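Local coordinates for crispr-associated protein Cas5, dvulg subtype (Xanthomonas oryzae pv. oryzae, PDB 3VZI) that acts as a Cas5d endoribonuclease of CRISPR-mediated microbial immunity, probably cutting precursor CRISPR RNA through an RRM-like fold, at residues A[122-125]-A[126-130]; A[109-112]-A[113-116]; A[215-218]-A[219-223]. One frame throughout, in Å; residues are numbered along the deposited sequence.

Interaction 1. Residues A[122-125]-A[126-130]; sequences FEMT and DKAGP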
ATOM      1  N   PHE A 122       9.630  -5.630  13.845  1.00 47.59           N
ATOM      2  CA  PHE A 122      10.305  -6.740  13.156  1.00 50.19           C
ATOM      3  C   PHE A 122      10.704  -7.847  14.094  1.00 53.10           C
ATOM      4  O   PHE A 122      10.912  -7.616  15.292  1.00 56.04           O
ATOM      5  CB  PHE A 122      11.536  -6.279  12.366  1.00 50.94           C
ATOM      6  CG  PHE A 122      12.597  -5.597  13.201  1.00 52.07           C
ATOM      7  CD1 PHE A 122      12.592  -4.209  13.357  1.00 48.09           C
ATOM      8  CD2 PHE A 122      13.630  -6.341  13.781  1.00 51.09           C
ATOM      9  CE1 PHE A 122      13.580  -3.586  14.092  1.00 48.64           C
ATOM     10  CE2 PHE A 122      14.620  -5.718  14.508  1.00 50.97           C
ATOM     11  CZ  PHE A 122      14.592  -4.342  14.671  1.00 51.12           C
ATOM     12  N   GLU A 123      10.809  -9.047  13.536  1.00 55.19           N
ATOM     13  CA  GLU A 123      11.368 -10.194  14.237  1.00 57.31           C
ATOM     14  C   GLU A 123      12.690 -10.540  13.545  1.00 59.01           C
ATOM     15  O   GLU A 123      12.791 -10.438  12.313  1.00 57.35           O
ATOM     16  CB  GLU A 123      10.393 -11.385  14.219  1.00 57.96           C
ATOM     17  CG  GLU A 123       9.158 -11.207  15.108  1.00 62.03           C
ATOM     18  CD  GLU A 123       7.926 -12.036  14.668  1.00 65.91           C
ATOM     19  OE1 GLU A 123       6.825 -11.456  14.477  1.00 59.82           O
ATOM     20  OE2 GLU A 123       8.044 -13.279  14.528  1.00 68.57           O
ATOM     21  N   MET A 124      13.697 -10.909  14.346  1.00 58.70           N
ATOM     22  CA  MET A 124      14.968 -11.450  13.848  1.00 60.79           C
ATOM     23  C   MET A 124      14.729 -12.771  13.144  1.00 63.81           C
ATOM     24  O   MET A 124      13.965 -13.595  13.641  1.00 63.82           O
ATOM     25  CB  MET A 124      15.958 -11.699  14.996  1.00 62.01           C
ATOM     26  CG  MET A 124      16.322 -10.475  15.816  1.00 61.22           C
ATOM     27  SD  MET A 124      16.696  -9.039  14.800  1.00 59.56           S
ATOM     28  CE  MET A 124      18.228  -9.588  14.051  1.00 59.90           C
ATOM     29  N   THR A 125      15.394 -12.969  12.004  1.00 66.22           N
ATOM     30  CA  THR A 125      15.235 -14.177  11.187  1.00 68.70           C
ATOM     31  C   THR A 125      16.386 -15.156  11.434  1.00 74.68           C
ATOM     32  O   THR A 125      17.344 -14.829  12.139  1.00 75.98           O
ATOM     33  CB  THR A 125      15.130 -13.851   9.675  1.00 66.22           C
ATOM     34  OG1 THR A 125      16.418 -13.507   9.147  1.00 66.33           O
ATOM     35  CG2 THR A 125      14.171 -12.703   9.431  1.00 63.34           C
ATOM     36  N   ASP A 126      16.289 -16.353  10.857  1.00 78.50           N
ATOM     37  CA  ASP A 126      17.390 -17.323  10.920  1.00 84.54           C
ATOM     38  C   ASP A 126      18.601 -16.893  10.055  1.00 84.10           C
ATOM     39  O   ASP A 126      19.702 -17.459  10.154  1.00 81.76           O
ATOM     40  CB  ASP A 126      16.894 -18.713  10.525  1.00 88.42           C
ATOM     41  CG  ASP A 126      16.504 -18.800   9.065  1.00 92.97           C
ATOM     42  OD1 ASP A 126      16.009 -19.875   8.662  1.00101.89           O
ATOM     43  OD2 ASP A 126      16.694 -17.811   8.315  1.00 89.50           O
ATOM     44  N   LYS A 127      18.381 -15.883   9.215  1.00 80.39           N
ATOM     45  CA  LYS A 127      19.459 -15.279   8.449  1.00 79.23           C
ATOM     46  C   LYS A 127      20.292 -14.269   9.255  1.00 77.34           C
ATOM     47  O   LYS A 127      21.192 -13.637   8.699  1.00 76.99           O
ATOM     48  CB  LYS A 127      18.927 -14.641   7.159  1.00 76.64           C
ATOM     49  CG  LYS A 127      18.984 -15.577   5.957  1.00 80.19           C
ATOM     50  CD  LYS A 127      17.615 -15.886   5.359  1.00 81.02           C
ATOM     51  CE  LYS A 127      17.573 -17.241   4.658  1.00 83.83           C
ATOM     52  NZ  LYS A 127      18.911 -17.702   4.180  1.00 86.83           N
ATOM     53  N   ALA A 128      20.018 -14.141  10.556  1.00 73.37           N
ATOM     54  CA  ALA A 128      20.724 -13.170  11.402  1.00 71.20           C
ATOM     55  C   ALA A 128      22.130 -13.634  11.773  1.00 72.48           C
ATOM     56  O   ALA A 128      22.305 -14.755  12.224  1.00 74.35           O
ATOM     57  CB  ALA A 128      19.921 -12.850  12.659  1.00 68.25           C
ATOM     58  N   GLY A 129      23.117 -12.753  11.570  1.00 71.89           N
ATOM     59  CA  GLY A 129      24.511 -13.006  11.914  1.00 71.33           C
ATOM     60  C   GLY A 129      24.823 -12.376  13.251  1.00 72.64           C
ATOM     61  O   GLY A 129      23.973 -11.685  13.825  1.00 71.54           O
ATOM     62  N   PRO A 130      26.046 -12.589  13.757  1.00 73.33           N
ATOM     63  CA  PRO A 130      26.466 -12.216  15.109  1.00 74.22           C
ATOM     64  C   PRO A 130      26.432 -10.715  15.309  1.00 75.39           C
ATOM     65  O   PRO A 130      26.280 -10.231  16.437  1.00 75.00           O
ATOM     66  CB  PRO A 130      27.923 -12.679  15.170  1.00 77.20           C
ATOM     67  CG  PRO A 130      28.177 -13.473  13.925  1.00 79.11           C
ATOM     68  CD  PRO A 130      27.182 -12.990  12.919  1.00 77.80           C
TER

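Interaction 2. Residues A[109-112]-A[113-116]; sequences TVLR and EVGY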
ATOM      1  N   THR A 109      -8.757   3.888 -10.894  1.00 64.26           N
ATOM      2  CA  THR A 109      -9.591   4.372  -9.816  1.00 59.71           C
ATOM      3  C   THR A 109      -8.762   4.310  -8.530  1.00 57.30           C
ATOM      4  O   THR A 109      -8.608   3.256  -7.900  1.00 59.36           O
ATOM      5  CB  THR A 109     -10.874   3.535  -9.710  1.00 57.71           C
ATOM      6  OG1 THR A 109     -11.494   3.514 -10.992  1.00 59.85           O
ATOM      7  CG2 THR A 109     -11.853   4.138  -8.698  1.00 54.79           C
ATOM      8  N   VAL A 110      -8.238   5.463  -8.150  1.00 55.75           N
ATOM      9  CA  VAL A 110      -7.210   5.581  -7.136  1.00 51.84           C
ATOM     10  C   VAL A 110      -7.834   6.257  -5.929  1.00 53.42           C
ATOM     11  O   VAL A 110      -8.894   6.940  -6.068  1.00 52.66           O
ATOM     12  CB  VAL A 110      -6.044   6.427  -7.668  1.00 53.44           C
ATOM     13  CG1 VAL A 110      -5.473   5.769  -8.914  1.00 55.86           C
ATOM     14  CG2 VAL A 110      -6.474   7.862  -7.986  1.00 53.81           C
ATOM     15  N   LEU A 111      -7.231   6.019  -4.749  1.00 50.28           N
ATOM     16  CA  LEU A 111      -7.587   6.750  -3.526  1.00 48.41           C
ATOM     17  C   LEU A 111      -7.015   8.156  -3.638  1.00 50.44           C
ATOM     18  O   LEU A 111      -5.921   8.350  -4.202  1.00 50.53           O
ATOM     19  CB  LEU A 111      -7.025   6.064  -2.276  1.00 45.30           C
ATOM     20  CG  LEU A 111      -7.625   4.722  -1.835  1.00 42.50           C
ATOM     21  CD1 LEU A 111      -6.636   3.939  -0.984  1.00 38.04           C
ATOM     22  CD2 LEU A 111      -8.995   4.865  -1.134  1.00 41.02           C
ATOM     23  N   ARG A 112      -7.761   9.136  -3.143  1.00 50.77           N
ATOM     24  CA  ARG A 112      -7.332  10.524  -3.199  1.00 55.97           C
ATOM     25  C   ARG A 112      -6.955  10.960  -1.760  1.00 55.85           C
ATOM     26  O   ARG A 112      -7.446  10.373  -0.807  1.00 57.46           O
ATOM     27  CB  ARG A 112      -8.440  11.351  -3.876  1.00 60.33           C
ATOM     28  CG  ARG A 112      -8.547  12.825  -3.502  1.00 68.16           C
ATOM     29  CD  ARG A 112      -9.311  13.660  -4.547  1.00 76.48           C
ATOM     30  NE  ARG A 112      -8.456  14.207  -5.629  1.00 83.77           N
ATOM     31  CZ  ARG A 112      -7.146  14.502  -5.538  1.00 79.29           C
ATOM     32  NH1 ARG A 112      -6.479  14.336  -4.408  1.00 76.56           N
ATOM     33  NH2 ARG A 112      -6.494  14.976  -6.589  1.00 80.14           N
ATOM     34  N   GLU A 113      -6.034  11.909  -1.607  1.00 58.05           N
ATOM     35  CA  GLU A 113      -5.659  12.490  -0.299  1.00 60.49           C
ATOM     36  C   GLU A 113      -5.666  11.554   0.947  1.00 58.44           C
ATOM     37  O   GLU A 113      -6.435  11.755   1.902  1.00 58.20           O
ATOM     38  CB  GLU A 113      -6.481  13.764  -0.044  1.00 66.60           C
ATOM     39  CG  GLU A 113      -5.790  15.039  -0.548  1.00 76.78           C
ATOM     40  CD  GLU A 113      -6.749  16.190  -0.876  1.00 87.34           C
ATOM     41  OE1 GLU A 113      -7.972  15.957  -1.047  1.00 89.15           O
ATOM     42  OE2 GLU A 113      -6.277  17.347  -0.984  1.00 93.48           O
ATOM     43  N   VAL A 114      -4.799  10.544   0.936  1.00 54.13           N
ATOM     44  CA  VAL A 114      -4.764   9.546   2.011  1.00 49.00           C
ATOM     45  C   VAL A 114      -3.710   9.841   3.068  1.00 50.71           C
ATOM     46  O   VAL A 114      -2.791  10.647   2.828  1.00 55.42           O
ATOM     47  CB  VAL A 114      -4.521   8.122   1.487  1.00 44.74           C
ATOM     48  CG1 VAL A 114      -5.540   7.782   0.403  1.00 44.59           C
ATOM     49  CG2 VAL A 114      -3.068   7.946   1.033  1.00 43.12           C
ATOM     50  N   GLY A 115      -3.851   9.184   4.227  1.00 46.79           N
ATOM     51  CA  GLY A 115      -2.829   9.197   5.284  1.00 43.81           C
ATOM     52  C   GLY A 115      -3.076   8.108   6.321  1.00 41.90           C
ATOM     53  O   GLY A 115      -4.150   8.022   6.899  1.00 42.05           O
ATOM     54  N   TYR A 116      -2.100   7.252   6.557  1.00 39.31           N
ATOM     55  CA  TYR A 116      -2.288   6.218   7.547  1.00 37.85           C
ATOM     56  C   TYR A 116      -1.195   6.311   8.584  1.00 38.99           C
ATOM     57  O   TYR A 116      -0.186   6.985   8.339  1.00 39.10           O
ATOM     58  CB  TYR A 116      -2.233   4.839   6.897  1.00 37.07           C
ATOM     59  CG  TYR A 116      -2.955   4.768   5.582  1.00 36.00           C
ATOM     60  CD1 TYR A 116      -4.297   4.417   5.523  1.00 36.12           C
ATOM     61  CD2 TYR A 116      -2.299   5.068   4.402  1.00 36.49           C
ATOM     62  CE1 TYR A 116      -4.970   4.368   4.323  1.00 35.81           C
ATOM     63  CE2 TYR A 116      -2.955   5.007   3.196  1.00 36.48           C
ATOM     64  CZ  TYR A 116      -4.282   4.659   3.166  1.00 36.50           C
ATOM     65  OH  TYR A 116      -4.937   4.624   1.961  1.00 40.27           O
TER

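Interaction 3. Residues A[215-218]-A[219-223]; sequences AVPP and PQDGG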
ATOM      1  N   ALA A 215      -7.010  -3.778  12.871  1.00 36.90           N
ATOM      2  CA  ALA A 215      -6.047  -4.790  13.357  1.00 37.78           C
ATOM      3  C   ALA A 215      -5.597  -5.673  12.198  1.00 37.63           C
ATOM      4  O   ALA A 215      -6.414  -6.059  11.409  1.00 40.25           O
ATOM      5  CB  ALA A 215      -6.690  -5.651  14.430  1.00 36.02           C
ATOM      6  N   VAL A 216      -4.317  -6.003  12.096  1.00 38.96           N
ATOM      7  CA  VAL A 216      -3.848  -6.902  11.023  1.00 42.10           C
ATOM      8  C   VAL A 216      -3.456  -8.271  11.591  1.00 45.63           C
ATOM      9  O   VAL A 216      -2.511  -8.359  12.370  1.00 49.24           O
ATOM     10  CB  VAL A 216      -2.681  -6.259  10.215  1.00 42.13           C
ATOM     11  CG1 VAL A 216      -2.067  -7.228   9.210  1.00 39.20           C
ATOM     12  CG2 VAL A 216      -3.154  -4.969   9.521  1.00 39.62           C
ATOM     13  N   PRO A 217      -4.196  -9.342  11.233  1.00 47.74           N
ATOM     14  CA  PRO A 217      -3.830 -10.677  11.695  1.00 52.73           C
ATOM     15  C   PRO A 217      -2.376 -11.013  11.403  1.00 54.67           C
ATOM     16  O   PRO A 217      -1.858 -10.518  10.420  1.00 58.90           O
ATOM     17  CB  PRO A 217      -4.756 -11.575  10.870  1.00 50.35           C
ATOM     18  CG  PRO A 217      -6.005 -10.780  10.788  1.00 48.02           C
ATOM     19  CD  PRO A 217      -5.536  -9.354  10.611  1.00 49.26           C
ATOM     20  N   PRO A 218      -1.710 -11.825  12.258  1.00 59.98           N
ATOM     21  CA  PRO A 218      -0.378 -12.376  11.893  1.00 66.32           C
ATOM     22  C   PRO A 218      -0.492 -13.369  10.728  1.00 74.98           C
ATOM     23  O   PRO A 218      -1.603 -13.772  10.395  1.00 82.02           O
ATOM     24  CB  PRO A 218       0.055 -13.117  13.166  1.00 62.91           C
ATOM     25  CG  PRO A 218      -1.228 -13.393  13.902  1.00 60.11           C
ATOM     26  CD  PRO A 218      -2.086 -12.197  13.636  1.00 58.78           C
ATOM     27  N   PRO A 219       0.639 -13.757  10.104  1.00 83.84           N
ATOM     28  CA  PRO A 219       0.689 -14.863   9.129  1.00 84.84           C
ATOM     29  C   PRO A 219      -0.111 -16.135   9.469  1.00 89.42           C
ATOM     30  O   PRO A 219      -1.070 -16.430   8.764  1.00 92.13           O
ATOM     31  CB  PRO A 219       2.180 -15.157   9.045  1.00 88.96           C
ATOM     32  CG  PRO A 219       2.808 -13.793   9.200  1.00 91.19           C
ATOM     33  CD  PRO A 219       1.863 -12.935  10.019  1.00 87.15           C
ATOM     34  N   GLN A 220       0.252 -16.871  10.525  1.00 94.30           N
ATOM     35  CA  GLN A 220      -0.419 -18.152  10.858  1.00 95.08           C
ATOM     36  C   GLN A 220      -1.836 -18.010  11.451  1.00 96.11           C
ATOM     37  O   GLN A 220      -2.000 -17.985  12.668  1.00104.11           O
ATOM     38  CB  GLN A 220       0.473 -19.022  11.767  1.00 99.92           C
ATOM     39  CG  GLN A 220       0.897 -18.419  13.115  1.00103.07           C
ATOM     40  CD  GLN A 220       1.158 -19.483  14.195  1.00109.40           C
ATOM     41  OE1 GLN A 220       0.317 -20.356  14.435  1.00118.35           O
ATOM     42  NE2 GLN A 220       2.318 -19.405  14.857  1.00102.63           N
ATOM     43  N   ASP A 221      -2.859 -17.960  10.598  1.00 95.59           N
ATOM     44  CA  ASP A 221      -4.198 -17.500  11.019  1.00 95.22           C
ATOM     45  C   ASP A 221      -5.270 -17.741   9.935  1.00100.78           C
ATOM     46  O   ASP A 221      -4.973 -18.298   8.876  1.00109.03           O
ATOM     47  CB  ASP A 221      -4.117 -15.991  11.267  1.00 87.27           C
ATOM     48  CG  ASP A 221      -4.923 -15.546  12.450  1.00 87.60           C
ATOM     49  OD1 ASP A 221      -5.953 -14.863  12.266  1.00 84.39           O
ATOM     50  OD2 ASP A 221      -4.518 -15.864  13.579  1.00 95.84           O
ATOM     51  N   GLY A 222      -6.505 -17.306  10.192  1.00 99.79           N
ATOM     52  CA  GLY A 222      -7.529 -17.158   9.139  1.00 96.81           C
ATOM     53  C   GLY A 222      -7.215 -16.127   8.042  1.00 92.83           C
ATOM     54  O   GLY A 222      -8.056 -15.304   7.677  1.00 81.87           O
ATOM     55  N   GLY A 223      -5.984 -16.152   7.539  1.00 79.49           N
ATOM     56  CA  GLY A 223      -5.670 -15.613   6.220  1.00 80.06           C
ATOM     57  C   GLY A 223      -6.127 -16.684   5.244  1.00 79.10           C
ATOM     58  O   GLY A 223      -6.142 -17.856   5.603  1.00 79.59           O
TER

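Interaction 1. Residues A[122-125]-A[126-130]
Thr125 and Ala128 are the end residues of a type I beta turn, with Asp126 and Lys127 at its corners, that carries the chain out of strand 114-124. The turn is closed by the amide of Ala128, whose N lies 3.2 Å from Thr125 O. The amide approaches from above the carbonyl plane, 61° out of it, with an N-H...O angle of 147°. A second bond tightens the same turn from the side chain. Thr125 OG1 sits between its own backbone N and carbonyl carbon (chi1 75°), and from there it receives the amide of Lys127, with an N-to-OG1 distance of 3.1 Å. A threonine oxygen bonded to the amide two residues ahead is an ST turn, here laid over the beta turn. In the RRM-like order of the protein's sheet, this turn ends the third strand and begins the link to helix 134-146. OG1 is also hydrogen-bonded to Pro49 O, just ahead of the adjacent strand 51-60, which fixes the rotation of the hydroxyl. The apolar side of the turn belongs to Met124. Bends at its second and third torsions swing CE to 3.9 Å from Ala128 CB, a plain van der Waals touch, while its SD lies at the edge of the Phe122 ring and in the ring plane. Phe122 in turn packs edge-to-face on Trp53. On the outer side, the Lys127 chain starts close to the threonine, its CB 3.4 Å from Thr125 OG1, and then runs away from it.

Interaction 2. Residues A[109-112]-A[113-116]
Leu111 is the first residue of strand 109-112 to reach across the corner that the chain turns at Glu113. Its CB meets Val114 CG1 at 3.5 Å, and farther out its CD1 comes to 3.5 Å from Tyr116 OH. The two longer side chains, leucine and tyrosine, cross at about a right angle, with the leucine methyl CD1 against the phenol oxygen. Val114 presents CG1 because that branch is anti to its own carbonyl carbon (chi1 -53°), which also sets it 3.4 Å from Arg112 O. Phe18 touches both Leu111 and Tyr116 and continues this apolar patch.

Arg112 follows, on the other side of the strand. Its CG stands 3.3 Å from Glu113 N, and a bend at chi3 turns the guanidinium back obliquely toward the same peptide, NH1 lying 3.7 Å from Glu113 N. Arg112 and Glu113 run side by side in the same direction, yet they form no salt bridge: Arg112 NH1 and Glu113 OE1 are 4.0 Å apart, the oxygen is well out of the guanidinium plane, and the two flat groups are inclined by 64°. The salt bridge of this arginine is made by NE with Glu67 of the neighbouring strand 66-69.

Glu113, with phi and psi both positive, is the hinge. The N-to-C direction of strand 114-116 is turned 65° from that of strand 109-112, and the two belong to different sheets, the former to the RRM-like one. The chemistry is thus divided by side: apolar packing fills the inner angle of the corner, whereas the exposed Glu113 probably adds no more than a weak, undirected electrostatic pull on an arginine already committed to Glu67.

Interaction 3. Residues A[215-218]-A[219-223]
The carboxylate of Asp221 spans two successive proline rings, and both meet it over the same side of its plane. Pro217 CB lies 3.8 Å from Asp221 OD1, and Pro218 CG 4.1 Å from Asp221 OD2. Each approach is steep to the plane of the carboxylate, so the ring methylenes lie above the plane, over the oxygens. These are C-H contacts of van der Waals kind; the proline rings have no N-H to offer the acid. The Asp221 stem comes close as well, with CB 3.5 Å from Pro218 O. The Pro218 ring and the Asp221 side chain are set at a slant to one another, the aspartate having been brought back over the prolines by a reversal of the chain.

The reversal begins at the last of three successive prolines, in the tail beyond strand 213-215, the outermost strand at one side of the RRM-like sheet. Pro217 and Pro218 have polyproline II backbone angles, and Pro218 CB packs against Pro219 CD at 3.6 Å. The chain bends at Pro219 and continues through two inverse gamma turns, centred on Gln220 and on Gly222. Around the second, Gly223 N makes a weak hydrogen bond to Asp221 O at 2.7 Å. With no amide hydrogens along the three prolines, the run cannot continue strand pairing by donating bonds of its own, and one polar tie to the body runs through a carbonyl: Pro217 O is hydrogen-bonded to His192 NE2. Next to it, Val216 is buried against Val55 and Ile58 of strand 51-60, while Pro219 rests on Arg52 of that strand.

In the fold
Only interaction 2 is buried. Interactions 1 and 3 are surface turns where the chain leaves a strand. Interactions 1 and 2 share strand 114-124: 109-116 leads into its start and 122-130 out of its end, their centres 34 Å apart. Interaction 3 lies in the tail after strand 213-215, its nearest atoms about 7 Å from interaction 1, and strand 51-60 stands between 114-124 and 213-215 in the sheet. Chemistry changes with place. The buried corner relies on apolar packing, the turn at 125-128 on backbone and hydroxyl hydrogen bonds, and the proline tail on loose C-H contacts with a carboxylate.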